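Local coordinates for reticulocyte binding protein (Streptococcus agalactiae COH1, PDB 3FAW), which is a cell-wall-anchored pullulanase that probably hydrolyses alpha-1,6-glucosidic branch linkages in pullulan and related alpha-glucans, at residues L40-Q45 with Q52-T57; V158-Y163 with Y203-K208; Q252-A257 with E448-G453; R600-N605 with T688-Y693. All coordinates share one frame; numbering follows the deposited sequence.

Contact 1: residues L40-Q45 with Q52-T57; sequences LKDAQQ and QASFTT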
# COMPACT_ATOMS: atom_id res chain seq x y z
N LEU A 40 15.81 -9.12 41.10
CA LEU A 40 15.96 -9.51 39.70
C LEU A 40 14.60 -9.62 39.00
O LEU A 40 13.67 -10.22 39.55
CB LEU A 40 16.70 -10.86 39.62
CG LEU A 40 17.08 -11.45 38.27
CD1 LEU A 40 18.11 -10.58 37.54
CD2 LEU A 40 17.63 -12.87 38.47
N LYS A 41 14.49 -9.03 37.81
CA LYS A 41 13.23 -8.99 37.05
C LYS A 41 13.24 -9.96 35.86
O LYS A 41 12.33 -10.78 35.70
CB LYS A 41 12.95 -7.57 36.55
CG LYS A 41 12.67 -6.56 37.64
CD LYS A 41 12.50 -5.15 37.07
CE LYS A 41 11.12 -4.92 36.47
NZ LYS A 41 10.06 -4.76 37.50
N ASP A 42 14.26 -9.83 35.02
CA ASP A 42 14.41 -10.66 33.83
C ASP A 42 15.85 -10.66 33.34
O ASP A 42 16.72 -10.02 33.95
CB ASP A 42 13.45 -10.18 32.73
CG ASP A 42 13.66 -8.72 32.37
OD1 ASP A 42 14.64 -8.40 31.67
OD2 ASP A 42 12.82 -7.88 32.79
N ALA A 43 16.11 -11.38 32.26
CA ALA A 43 17.45 -11.47 31.70
C ALA A 43 17.42 -11.89 30.23
O ALA A 43 16.54 -12.65 29.81
CB ALA A 43 18.30 -12.45 32.51
N GLN A 44 18.39 -11.39 29.47
CA GLN A 44 18.54 -11.74 28.06
C GLN A 44 20.00 -12.03 27.73
O GLN A 44 20.90 -11.34 28.23
CB GLN A 44 18.02 -10.62 27.16
CG GLN A 44 16.56 -10.23 27.38
CD GLN A 44 16.36 -9.28 28.57
OE1 GLN A 44 17.21 -8.44 28.85
NE2 GLN A 44 15.23 -9.42 29.26
N GLN A 45 20.24 -13.04 26.89
CA GLN A 45 21.57 -13.29 26.34
C GLN A 45 21.72 -12.56 25.01
O GLN A 45 20.94 -12.77 24.07
CB GLN A 45 21.83 -14.79 26.16
CG GLN A 45 23.29 -15.10 25.78
CD GLN A 45 23.63 -16.58 25.81
OE1 GLN A 45 22.84 -17.41 26.25
NE2 GLN A 45 24.83 -16.91 25.34
N GLN A 52 22.53 -9.72 29.89
CA GLN A 52 22.03 -8.54 30.60
C GLN A 52 20.84 -8.91 31.49
O GLN A 52 19.86 -9.49 31.01
CB GLN A 52 21.68 -7.39 29.65
CG GLN A 52 20.66 -7.70 28.56
CD GLN A 52 20.18 -6.45 27.85
OE1 GLN A 52 20.92 -5.47 27.70
NE2 GLN A 52 18.92 -6.46 27.40
N ALA A 53 20.95 -8.60 32.78
CA ALA A 53 19.91 -8.89 33.76
C ALA A 53 19.29 -7.59 34.26
O ALA A 53 20.01 -6.71 34.74
CB ALA A 53 20.50 -9.66 34.94
N SER A 54 17.97 -7.48 34.15
CA SER A 54 17.27 -6.28 34.58
C SER A 54 16.82 -6.40 36.04
O SER A 54 16.32 -7.44 36.46
CB SER A 54 16.06 -6.02 33.68
OG SER A 54 15.48 -4.77 33.99
N PHE A 55 17.03 -5.32 36.79
CA PHE A 55 16.66 -5.27 38.20
C PHE A 55 15.64 -4.16 38.45
O PHE A 55 15.48 -3.26 37.62
CB PHE A 55 17.90 -5.03 39.07
CG PHE A 55 18.77 -6.25 39.23
CD1 PHE A 55 18.82 -6.93 40.44
CD2 PHE A 55 19.54 -6.72 38.17
CE1 PHE A 55 19.63 -8.06 40.60
CE2 PHE A 55 20.34 -7.85 38.32
CZ PHE A 55 20.39 -8.52 39.53
N THR A 56 14.95 -4.23 39.59
CA THR A 56 14.10 -3.14 40.05
C THR A 56 14.96 -1.88 40.23
O THR A 56 14.58 -0.79 39.78
CB THR A 56 13.42 -3.47 41.40
OG1 THR A 56 14.41 -3.94 42.33
CG2 THR A 56 12.35 -4.54 41.21
N THR A 57 16.11 -2.04 40.88
CA THR A 57 17.08 -0.96 41.05
C THR A 57 18.46 -1.51 41.44
O THR A 57 18.55 -2.60 42.02
CB THR A 57 16.62 0.06 42.11
OG1 THR A 57 17.67 1.01 42.35
CG2 THR A 57 16.26 -0.64 43.42
O HOH W 1 17.67 -7.15 30.88
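L40 lays its CD1 methyl over one face of the F55 ring, 4.0 Å from the ring centroid, in a CH-pi contact. Its CG stands anti to the backbone N (chi1 -175°), and the same CD1 also reaches CB of A53, so a single methyl spans two residues of the facing strand. A43 CB lies on this face too, and V116 and I109 of the neighbouring strands 114-120 and 108-111 pack against L40 and A43 from within the domain. The two segments are the arms of a beta hairpin, strands 40-47 and 50-55, paired antiparallel, and the register slips at a classic beta bulge: two residues, K41 and D42, sit opposite the single residue S54. The S54 carbonyl oxygen takes K41 N at 2.8 Å and, weakly, D42 N at 3.5 Å. S54 N returns a bond to D42 O, and beyond the bulge Q44 and Q52 form a regular hydrogen-bonded pair. On the other face of the sheet the side chains of Q52, Q44 and D42 are joined in a chain. Q52 NE2 donates to Q44 OE1 at 3.0 Å, the two amide planes turned 82° apart. Q44 NE2 in turn donates to D42 OD1 at 2.7 Å, approaching from above the carboxylate plane. Both ends of the Q44 amide are therefore engaged, which fixes its rotation, while D42 OD1 also rests against S54 CB, 3.4 Å away.

Contact 2: residues V158-Y163 with Y203-K208; sequences VTMIIY and YLYEIK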
# COMPACT_ATOMS: atom_id res chain seq x y z
N VAL A 158 8.78 -30.16 15.25
CA VAL A 158 7.89 -29.63 14.23
C VAL A 158 7.34 -30.80 13.41
O VAL A 158 8.10 -31.66 12.96
CB VAL A 158 8.61 -28.61 13.32
CG1 VAL A 158 7.70 -28.12 12.20
CG2 VAL A 158 9.11 -27.41 14.14
N THR A 159 6.02 -30.83 13.26
CA THR A 159 5.33 -31.89 12.53
C THR A 159 4.44 -31.27 11.46
O THR A 159 3.71 -30.32 11.74
CB THR A 159 4.45 -32.73 13.48
OG1 THR A 159 5.27 -33.28 14.52
CG2 THR A 159 3.75 -33.85 12.73
N MET A 160 4.49 -31.81 10.24
CA MET A 160 3.59 -31.38 9.18
C MET A 160 2.32 -32.23 9.20
O MET A 160 2.39 -33.46 9.31
CB MET A 160 4.26 -31.50 7.80
CG MET A 160 3.46 -30.86 6.68
SD MET A 160 4.04 -31.28 5.02
CE MET A 160 5.47 -30.21 4.84
N ILE A 161 1.17 -31.57 9.12
CA ILE A 161 -0.11 -32.24 8.99
C ILE A 161 -0.63 -31.98 7.59
O ILE A 161 -0.71 -30.83 7.17
CB ILE A 161 -1.14 -31.70 10.01
CG1 ILE A 161 -0.59 -31.74 11.43
CG2 ILE A 161 -2.44 -32.51 9.92
CD1 ILE A 161 -1.53 -31.15 12.46
N ILE A 162 -0.98 -33.05 6.88
CA ILE A 162 -1.38 -32.95 5.47
C ILE A 162 -2.87 -33.23 5.32
O ILE A 162 -3.39 -34.19 5.89
CB ILE A 162 -0.54 -33.90 4.59
CG1 ILE A 162 0.95 -33.58 4.75
CG2 ILE A 162 -0.94 -33.76 3.13
CD1 ILE A 162 1.88 -34.38 3.85
N TYR A 163 -3.55 -32.38 4.54
CA TYR A 163 -5.00 -32.44 4.38
C TYR A 163 -5.40 -32.70 2.93
O TYR A 163 -4.77 -32.18 2.01
CB TYR A 163 -5.65 -31.13 4.85
CG TYR A 163 -5.30 -30.74 6.28
CD1 TYR A 163 -6.13 -31.10 7.34
CD2 TYR A 163 -4.15 -30.02 6.56
CE1 TYR A 163 -5.82 -30.75 8.64
CE2 TYR A 163 -3.83 -29.66 7.86
CZ TYR A 163 -4.67 -30.03 8.90
OH TYR A 163 -4.35 -29.68 10.19
N TYR A 203 -1.44 -28.20 3.87
CA TYR A 203 -0.62 -28.52 5.04
C TYR A 203 -0.57 -27.42 6.10
O TYR A 203 -0.65 -26.22 5.79
CB TYR A 203 0.81 -28.91 4.61
CG TYR A 203 1.63 -27.79 4.00
CD1 TYR A 203 2.59 -27.11 4.75
CD2 TYR A 203 1.45 -27.42 2.67
CE1 TYR A 203 3.34 -26.08 4.19
CE2 TYR A 203 2.19 -26.39 2.10
CZ TYR A 203 3.14 -25.73 2.87
OH TYR A 203 3.87 -24.72 2.30
N LEU A 204 -0.46 -27.85 7.36
CA LEU A 204 -0.13 -26.97 8.47
C LEU A 204 1.09 -27.56 9.18
O LEU A 204 1.43 -28.73 8.97
CB LEU A 204 -1.30 -26.86 9.45
CG LEU A 204 -2.54 -26.08 9.00
CD1 LEU A 204 -3.66 -26.22 10.02
CD2 LEU A 204 -2.22 -24.61 8.76
N TYR A 205 1.76 -26.75 10.00
CA TYR A 205 2.85 -27.23 10.85
C TYR A 205 2.43 -27.15 12.31
O TYR A 205 1.96 -26.11 12.77
CB TYR A 205 4.11 -26.38 10.66
CG TYR A 205 4.83 -26.63 9.36
CD1 TYR A 205 5.42 -27.86 9.09
CD2 TYR A 205 4.95 -25.62 8.40
CE1 TYR A 205 6.09 -28.09 7.89
CE2 TYR A 205 5.63 -25.84 7.21
CZ TYR A 205 6.19 -27.08 6.96
OH TYR A 205 6.85 -27.31 5.78
N GLU A 206 2.61 -28.25 13.04
CA GLU A 206 2.39 -28.26 14.49
C GLU A 206 3.72 -28.14 15.22
O GLU A 206 4.58 -29.03 15.12
CB GLU A 206 1.65 -29.52 14.94
CG GLU A 206 1.16 -29.45 16.38
CD GLU A 206 0.31 -30.64 16.78
OE1 GLU A 206 0.82 -31.78 16.70
OE2 GLU A 206 -0.85 -30.44 17.18
N ILE A 207 3.89 -27.04 15.94
CA ILE A 207 5.13 -26.74 16.64
C ILE A 207 4.95 -27.00 18.13
O ILE A 207 3.97 -26.55 18.72
CB ILE A 207 5.57 -25.27 16.43
CG1 ILE A 207 5.76 -24.99 14.93
CG2 ILE A 207 6.87 -24.98 17.18
CD1 ILE A 207 6.25 -23.59 14.62
N LYS A 208 5.89 -27.73 18.72
CA LYS A 208 5.88 -27.99 20.16
C LYS A 208 7.04 -27.27 20.83
O LYS A 208 8.19 -27.40 20.41
CB LYS A 208 5.98 -29.50 20.42
CG LYS A 208 5.71 -29.91 21.85
CD LYS A 208 5.72 -31.42 22.00
CE LYS A 208 5.52 -31.85 23.45
NZ LYS A 208 5.41 -33.33 23.59
O HOH W 2 5.47 -31.00 17.01
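M160 reaches both Y203 and Y205, on an antiparallel strand pair of the beta-sandwich that forms the carbohydrate-binding module 48 domain. Its CB sits beside the Y205 ring, 3.9 Å from CE1. CG, anti to the backbone N (chi1 -170°), lies 3.9 Å from Y203 CB. SD follows in a Met-aromatic contact with Y203, 5.1 Å from the ring centroid and set obliquely to it. The chain then bends at the last torsion (chi3 -79°), and CE ends 3.3 Å from Y205 OH. One thioether thus bridges two tyrosines of the opposite strand. V158 CG1 meets Y205 CD1 on the same face, which L177 of the adjoining strand 170-179 and A148 and L150 of strand 146-151 help to bury. Y203 is held at its far end by a hydrogen bond from OH to D218, and its ring stacks with that of F243. The backbones are joined through the hydrogen-bonded pairs T159 with E206 and I161 with L204, each exchanging two N-H...O bonds. A water donates to E206 O and makes a weak bond with T159 OG1. Farther along, the Y163 ring turns an edge to L204 N, and its OH touches L204 CD1 at 3.5 Å.

Contact 3: residues Q252-A257 with E448-G453; sequences QNLSFA and EFKVDG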
# COMPACT_ATOMS: atom_id res chain seq x y z
N GLN A 252 3.25 -18.95 -20.19
CA GLN A 252 4.66 -19.27 -20.01
C GLN A 252 5.62 -18.24 -20.61
O GLN A 252 6.81 -18.26 -20.32
CB GLN A 252 4.95 -20.67 -20.58
CG GLN A 252 4.25 -21.79 -19.82
CD GLN A 252 4.72 -21.90 -18.38
OE1 GLN A 252 5.87 -22.24 -18.12
NE2 GLN A 252 3.83 -21.60 -17.44
N ASN A 253 5.08 -17.33 -21.42
CA ASN A 253 5.88 -16.23 -21.97
C ASN A 253 5.65 -14.91 -21.23
O ASN A 253 5.97 -13.84 -21.75
CB ASN A 253 5.60 -16.06 -23.48
CG ASN A 253 4.15 -15.72 -23.78
OD1 ASN A 253 3.28 -15.87 -22.92
ND2 ASN A 253 3.89 -15.29 -25.01
N LEU A 254 5.11 -14.98 -20.02
CA LEU A 254 4.87 -13.80 -19.19
C LEU A 254 6.16 -12.99 -19.08
O LEU A 254 7.22 -13.54 -18.78
CB LEU A 254 4.36 -14.20 -17.80
CG LEU A 254 3.82 -13.08 -16.90
CD1 LEU A 254 2.50 -12.53 -17.43
CD2 LEU A 254 3.67 -13.59 -15.47
N SER A 255 6.05 -11.69 -19.34
CA SER A 255 7.21 -10.80 -19.35
C SER A 255 6.84 -9.49 -18.68
O SER A 255 5.67 -9.22 -18.46
CB SER A 255 7.66 -10.51 -20.79
OG SER A 255 7.76 -11.70 -21.55
N PHE A 256 7.84 -8.68 -18.37
CA PHE A 256 7.60 -7.35 -17.81
C PHE A 256 6.98 -6.42 -18.84
O PHE A 256 6.99 -6.70 -20.04
CB PHE A 256 8.89 -6.75 -17.24
CG PHE A 256 9.41 -7.50 -16.06
CD1 PHE A 256 8.75 -7.43 -14.84
CD2 PHE A 256 10.54 -8.30 -16.16
CE1 PHE A 256 9.22 -8.13 -13.73
CE2 PHE A 256 11.02 -9.00 -15.06
CZ PHE A 256 10.36 -8.91 -13.84
N ALA A 257 6.43 -5.30 -18.36
CA ALA A 257 5.70 -4.37 -19.21
C ALA A 257 6.59 -3.78 -20.31
O ALA A 257 7.81 -3.68 -20.15
CB ALA A 257 5.09 -3.26 -18.39
N GLU A 448 8.12 -13.90 -10.54
CA GLU A 448 7.10 -14.91 -10.88
C GLU A 448 5.92 -14.30 -11.64
O GLU A 448 5.51 -14.83 -12.67
CB GLU A 448 6.60 -15.62 -9.62
CG GLU A 448 5.78 -16.88 -9.90
CD GLU A 448 6.53 -17.90 -10.74
OE1 GLU A 448 7.70 -18.18 -10.42
OE2 GLU A 448 5.96 -18.41 -11.73
N PHE A 449 5.37 -13.21 -11.13
CA PHE A 449 4.20 -12.56 -11.75
C PHE A 449 4.55 -11.41 -12.72
O PHE A 449 3.66 -10.82 -13.33
CB PHE A 449 3.22 -12.10 -10.67
CG PHE A 449 2.56 -13.23 -9.92
CD1 PHE A 449 1.41 -13.84 -10.42
CD2 PHE A 449 3.10 -13.70 -8.73
CE1 PHE A 449 0.81 -14.89 -9.73
CE2 PHE A 449 2.50 -14.75 -8.04
CZ PHE A 449 1.36 -15.35 -8.53
N LYS A 450 5.85 -11.12 -12.86
CA LYS A 450 6.36 -10.03 -13.71
C LYS A 450 5.74 -8.68 -13.37
O LYS A 450 5.30 -7.93 -14.25
CB LYS A 450 6.19 -10.36 -15.20
CG LYS A 450 6.81 -11.68 -15.64
CD LYS A 450 8.31 -11.74 -15.40
CE LYS A 450 8.89 -13.06 -15.91
NZ LYS A 450 10.10 -13.48 -15.16
N VAL A 451 5.73 -8.37 -12.07
CA VAL A 451 5.15 -7.14 -11.56
C VAL A 451 6.08 -5.95 -11.87
O VAL A 451 7.30 -6.07 -11.80
CB VAL A 451 4.87 -7.25 -10.04
CG1 VAL A 451 4.43 -5.91 -9.47
CG2 VAL A 451 3.82 -8.31 -9.79
N ASP A 452 5.47 -4.82 -12.23
CA ASP A 452 6.23 -3.67 -12.71
C ASP A 452 6.48 -2.61 -11.63
O ASP A 452 7.24 -1.67 -11.85
CB ASP A 452 5.51 -3.05 -13.90
CG ASP A 452 5.25 -4.05 -14.99
OD1 ASP A 452 6.22 -4.45 -15.67
OD2 ASP A 452 4.08 -4.46 -15.15
N GLY A 453 5.84 -2.78 -10.48
CA GLY A 453 6.03 -1.86 -9.37
C GLY A 453 5.28 -2.28 -8.13
O GLY A 453 4.48 -3.22 -8.17
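E448 and F449 turn their carbonyl oxygens to the CD2 methyl of L254, which lies 3.5 Å from F449 O. E448 lies in the last part of the helix that begins at 432 in the catalytic TIM barrel, and the segment 448-453 is the alpha-to-beta turn that leads into barrel strand 453-456; the irregular segment 252-257, part of the long connection ahead of the first barrel strand, runs alongside it in nearly the same direction. The E448 carboxylate is in a salt bridge with K373 of helix 367-381. K450 follows with positive phi (55°), the first residue to leave the helical conformation, and buries the most surface of any residue in the contact. Its aliphatic chain threads between L254 and F256. CG lies 3.5 Å from L254 CG, the two side chains sliding past one another in opposite directions. The K450 chain bends at chi2 (-60°), which places CD over one face of the F256 ring, 3.9 Å from its centroid in a CH-pi contact, with the two side chains crossing at about a right angle. CE then passes L254 O at 3.4 Å, and NZ is hydrogen-bonded to the carbonyl of S447. V451 takes part through its backbone, its carbonyl oxygen meeting the rim of the F256 ring at CE1. D452 closes the contact with a carboxylate shared between three residues: OD2 accepts hydrogen bonds from H380 NE2 and V386 N, whereas OD1 accepts the amide of A257, A257 N lying 2.8 Å away on its syn side but somewhat out of the carboxylate plane, with an N-H...O angle of 163°.

Contact 4: residues R600-N605 with T688-Y693; sequences RLRLGN and TKTQAY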
# COMPACT_ATOMS: atom_id res chain seq x y z
N ARG A 600 -15.34 22.09 -10.79
CA ARG A 600 -14.27 22.12 -9.78
C ARG A 600 -13.41 20.85 -9.79
O ARG A 600 -12.19 20.92 -9.62
CB ARG A 600 -14.86 22.34 -8.39
CG ARG A 600 -15.51 23.71 -8.23
CD ARG A 600 -16.25 23.82 -6.91
NE ARG A 600 -16.87 25.13 -6.73
CZ ARG A 600 -16.24 26.24 -6.34
NH1 ARG A 600 -14.94 26.22 -6.09
NH2 ARG A 600 -16.91 27.38 -6.21
N LEU A 601 -14.05 19.70 -9.99
CA LEU A 601 -13.34 18.42 -10.08
C LEU A 601 -12.34 18.43 -11.23
O LEU A 601 -11.20 17.98 -11.09
CB LEU A 601 -14.34 17.27 -10.24
CG LEU A 601 -13.83 15.84 -10.13
CD1 LEU A 601 -14.98 14.90 -9.80
CD2 LEU A 601 -13.12 15.38 -11.40
N ARG A 602 -12.77 18.96 -12.37
CA ARG A 602 -11.93 19.02 -13.57
C ARG A 602 -10.71 19.93 -13.37
O ARG A 602 -9.64 19.65 -13.92
CB ARG A 602 -12.75 19.46 -14.78
CG ARG A 602 -13.69 18.37 -15.29
CD ARG A 602 -14.41 18.77 -16.57
NE ARG A 602 -15.60 19.59 -16.34
CZ ARG A 602 -16.86 19.23 -16.60
NH1 ARG A 602 -17.16 18.03 -17.10
NH2 ARG A 602 -17.85 20.08 -16.34
N LEU A 603 -10.87 21.00 -12.59
CA LEU A 603 -9.75 21.85 -12.23
C LEU A 603 -8.69 21.08 -11.45
O LEU A 603 -7.50 21.21 -11.71
CB LEU A 603 -10.21 23.06 -11.40
CG LEU A 603 -11.12 24.08 -12.10
CD1 LEU A 603 -11.34 25.27 -11.18
CD2 LEU A 603 -10.54 24.53 -13.44
N GLY A 604 -9.14 20.27 -10.49
CA GLY A 604 -8.24 19.40 -9.72
C GLY A 604 -7.44 18.44 -10.57
O GLY A 604 -6.24 18.27 -10.36
N ASN A 605 -8.11 17.81 -11.54
CA ASN A 605 -7.45 16.86 -12.45
C ASN A 605 -6.46 17.55 -13.38
O ASN A 605 -5.41 16.99 -13.69
CB ASN A 605 -8.49 16.07 -13.26
CG ASN A 605 -9.25 15.05 -12.42
OD1 ASN A 605 -9.04 14.93 -11.21
ND2 ASN A 605 -10.14 14.31 -13.07
N THR A 688 -19.57 11.77 -18.04
CA THR A 688 -18.88 11.33 -19.26
C THR A 688 -18.06 12.47 -19.89
O THR A 688 -16.99 12.23 -20.45
CB THR A 688 -19.86 10.71 -20.31
OG1 THR A 688 -20.92 11.63 -20.60
CG2 THR A 688 -20.44 9.41 -19.78
N LYS A 689 -18.55 13.70 -19.78
CA LYS A 689 -17.77 14.87 -20.19
C LYS A 689 -16.51 15.01 -19.33
O LYS A 689 -15.43 15.32 -19.83
CB LYS A 689 -18.60 16.15 -20.10
CG LYS A 689 -17.85 17.42 -20.54
CD LYS A 689 -18.79 18.60 -20.68
CE LYS A 689 -18.05 19.87 -21.06
NZ LYS A 689 -18.94 21.06 -21.10
N THR A 690 -16.67 14.78 -18.03
CA THR A 690 -15.56 14.83 -17.08
C THR A 690 -14.52 13.74 -17.36
O THR A 690 -13.32 13.99 -17.26
CB THR A 690 -16.07 14.72 -15.63
OG1 THR A 690 -16.85 15.88 -15.31
CG2 THR A 690 -14.91 14.61 -14.64
N GLN A 691 -14.97 12.54 -17.73
CA GLN A 691 -14.05 11.43 -18.00
C GLN A 691 -13.30 11.64 -19.32
O GLN A 691 -12.10 11.32 -19.41
CB GLN A 691 -14.77 10.07 -17.92
CG GLN A 691 -15.15 9.42 -19.24
CD GLN A 691 -13.99 8.70 -19.91
OE1 GLN A 691 -13.27 7.91 -19.29
NE2 GLN A 691 -13.82 8.96 -21.19
N ALA A 692 -13.98 12.20 -20.32
CA ALA A 692 -13.34 12.56 -21.59
C ALA A 692 -12.35 13.70 -21.39
O ALA A 692 -11.31 13.75 -22.04
CB ALA A 692 -14.40 12.94 -22.63
N TYR A 693 -12.68 14.61 -20.47
CA TYR A 693 -11.77 15.69 -20.09
C TYR A 693 -10.49 15.12 -19.46
O TYR A 693 -9.38 15.51 -19.84
CB TYR A 693 -12.48 16.64 -19.11
CG TYR A 693 -11.93 18.05 -19.07
CD1 TYR A 693 -12.24 18.98 -20.06
CD2 TYR A 693 -11.12 18.47 -18.02
CE1 TYR A 693 -11.75 20.28 -20.02
CE2 TYR A 693 -10.63 19.78 -17.96
CZ TYR A 693 -10.94 20.67 -18.97
OH TYR A 693 -10.45 21.96 -18.91
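R602 is the largest contributor to this contact, its aliphatic part laid over the ring of Y693 and its guanidinium carried on to T690. CB and CG run along the CD2 side of the tyrosine, and CD reaches 3.6 Å from CG of Y693, in a CH-pi contact over one face toward the rim. The bend at chi3 (-83°) swings NE away from the line of the chain. The guanidinium plane stands 64° from that of the ring, and its CZ, 5.9 Å from the ring centroid, can add at most a weak cation-pi attraction. NH1 comes within 2.8 Å of T690 OG1, but at a poor angle for a hydrogen bond. T690 OG1 instead bonds to the I686 carbonyl one helical turn back, while its CG2 methyl meets L601 CD2 at 3.8 Å. Here helix 590-609, ahead of the eighth barrel strand, packs nearly parallel to helix 685-703, their local axes 10.4 Å apart. A808 of the C-terminal beta domain also touches Y693, whose OH bonds to the D779 carbonyl. K689 brings a like charge near R602, its NZ paired with D781, a carboxylate that probably eases the repulsion. The contact between the segments thus rests on the methylenes of a buried arginine rather than on its charge.

In the fold
From the N terminus the four contacts follow one another in series, with no nesting or crossing. Contact 1 closes the shortest loop, a hairpin in the N-terminal beta domain, about 40 Å from the centre of the chain. Contact 2 brings together strands 40 residues apart within the carbohydrate-binding module; its nearest atoms are about 19 Å from those of contact 1. Contact 3 spans 191 residues, tying the connection between strand 241-242 and the first barrel strand to the fourth strand's approach in the TIM barrel. Contact 4 closes an 83-residue excursion that includes the eighth barrel strand, 614-618. It lies about 63 Å from contact 1, centre to centre, on the opposite side of the chain's centre.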